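Local coordinates for putative cell surface hydrolase (Lactobacillus plantarum, PDB 3LP5), which is probably a cell-surface hydrolase of the alpha/beta-hydrolase fold, with a natural substrate that is not known, at residues S36-T41 with K89-T94. Residues are numbered along the deposited sequence; the frame is centred on the assembly and turned at random.
Sequences SVLKLT and KALVKT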
# COMPACT_ATOMS: atom_id res chain seq x y z
N SER A 36 10.12 -14.94 -1.41
CA SER A 36 11.31 -14.53 -0.65
C SER A 36 11.06 -13.11 -0.12
O SER A 36 10.17 -12.41 -0.61
CB SER A 36 12.58 -14.75 -1.49
OG SER A 36 12.51 -14.06 -2.72
N VAL A 37 11.70 -12.71 0.97
CA VAL A 37 11.45 -11.40 1.57
C VAL A 37 12.75 -10.59 1.63
O VAL A 37 13.66 -10.97 2.31
CB VAL A 37 10.89 -11.51 2.98
CG1 VAL A 37 10.75 -10.11 3.64
CG2 VAL A 37 9.55 -12.25 2.98
N LEU A 38 12.83 -9.48 0.88
CA LEU A 38 13.92 -8.53 0.96
C LEU A 38 13.43 -7.24 1.66
O LEU A 38 12.33 -6.78 1.34
CB LEU A 38 14.32 -8.15 -0.45
CG LEU A 38 15.37 -7.09 -0.60
CD1 LEU A 38 16.76 -7.54 -0.14
CD2 LEU A 38 15.38 -6.58 -2.05
N LYS A 39 14.18 -6.70 2.62
CA LYS A 39 13.74 -5.49 3.36
C LYS A 39 14.73 -4.40 3.18
O LYS A 39 15.93 -4.63 3.44
CB LYS A 39 13.62 -5.71 4.88
CG LYS A 39 12.51 -6.63 5.29
CD LYS A 39 11.85 -6.18 6.62
CE LYS A 39 10.73 -7.18 7.10
NZ LYS A 39 11.28 -8.54 7.48
N LEU A 40 14.25 -3.22 2.77
CA LEU A 40 15.07 -2.02 2.64
C LEU A 40 14.56 -1.03 3.67
O LEU A 40 13.32 -0.85 3.84
CB LEU A 40 14.94 -1.37 1.26
CG LEU A 40 15.70 -1.90 0.06
CD1 LEU A 40 15.35 -3.41 -0.27
CD2 LEU A 40 15.43 -0.95 -1.20
N THR A 41 15.51 -0.41 4.37
CA THR A 41 15.19 0.70 5.24
C THR A 41 15.95 1.91 4.75
O THR A 41 17.21 1.92 4.75
CB THR A 41 15.63 0.41 6.69
OG1 THR A 41 14.97 -0.77 7.10
CG2 THR A 41 15.13 1.53 7.64
N LYS A 89 14.39 3.29 -7.37
CA LYS A 89 15.44 3.38 -8.39
C LYS A 89 16.60 2.47 -8.12
O LYS A 89 17.11 1.89 -9.03
CB LYS A 89 15.89 4.81 -8.66
CG LYS A 89 14.79 5.58 -9.36
CD LYS A 89 15.33 6.83 -9.96
CE LYS A 89 15.83 7.72 -8.88
NZ LYS A 89 16.03 9.09 -9.41
N ALA A 90 16.97 2.30 -6.86
CA ALA A 90 18.05 1.37 -6.53
C ALA A 90 17.66 -0.05 -6.92
O ALA A 90 18.48 -0.82 -7.41
CB ALA A 90 18.38 1.44 -5.03
N LEU A 91 16.39 -0.40 -6.74
CA LEU A 91 15.92 -1.74 -7.09
C LEU A 91 15.87 -2.00 -8.61
O LEU A 91 16.23 -3.05 -9.10
CB LEU A 91 14.54 -1.95 -6.47
CG LEU A 91 14.52 -2.14 -4.96
CD1 LEU A 91 13.04 -1.91 -4.51
CD2 LEU A 91 15.04 -3.56 -4.61
N VAL A 92 15.41 -1.01 -9.38
CA VAL A 92 15.39 -1.23 -10.79
C VAL A 92 16.81 -1.23 -11.38
O VAL A 92 17.00 -1.81 -12.46
CB VAL A 92 14.42 -0.33 -11.56
CG1 VAL A 92 13.26 0.20 -10.70
CG2 VAL A 92 15.12 0.68 -12.48
N LYS A 93 17.78 -0.65 -10.68
CA LYS A 93 19.21 -0.76 -11.07
C LYS A 93 19.86 -2.10 -10.71
O LYS A 93 20.97 -2.40 -11.18
CB LYS A 93 20.05 0.39 -10.49
CG LYS A 93 19.81 1.72 -11.18
CD LYS A 93 21.01 2.68 -10.92
CE LYS A 93 21.50 3.43 -12.21
NZ LYS A 93 20.79 4.76 -12.46
N THR A 94 19.20 -2.91 -9.91
CA THR A 94 19.75 -4.19 -9.48
C THR A 94 19.00 -5.35 -10.15
O THR A 94 19.61 -6.32 -10.64
CB THR A 94 19.63 -4.30 -7.96
OG1 THR A 94 20.37 -3.23 -7.39
CG2 THR A 94 20.20 -5.60 -7.42
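Leu91, from the C-terminal part of helix 74-92, meets Leu40 and Leu38 of strand 37-42, and these three buried leucines make the whole of the close contact. The ends of the Leu40 and Leu91 side chains point at one another: Leu40 CD2 comes to 4.0 Å from Leu91 CG and 4.2 Å from Leu91 CD1, so one methyl of the strand residue rests against the branch point of the helix residue. The other branch of Leu91 serves the second partner. Leu91 CD2 lies 4.0 Å from Leu38 CD2, a methyl-to-methyl touch in which the two side chains run antiparallel alongside each other. Leu38 turns CG anti to its own nitrogen (chi1 175°), which carries its CD2 out to that methyl, whereas Leu40 sets CG beside the nitrogen (chi1 -80°) and so brings its CD2 onto Leu91 CG. The interface is purely apolar and small, burying 114 Å² over both sides, and the backbones stay well apart, with Leu40 CA 9.8 Å from Leu91 CA. More apolar surface surrounds the leucines: Ile63 and Ile65 of strand 62-67 pack on Leu91, Ile63 also on Leu38, Ile48 and the aromatic Tyr50 of strand 48-52 on Leu40, and Ile54 from a loop on Leu38. Strand 37-42 is hydrogen-bonded through its backbone to parallel strand 62-67 on one side and antiparallel strand 48-52 on the other. Helix 74-92 connects parallel strands 62-67 and 99-105 in a beta-alpha-beta crossover and covers one face of the mixed sheet near its edge, flanking it as helices do in the alpha/beta-hydrolase fold.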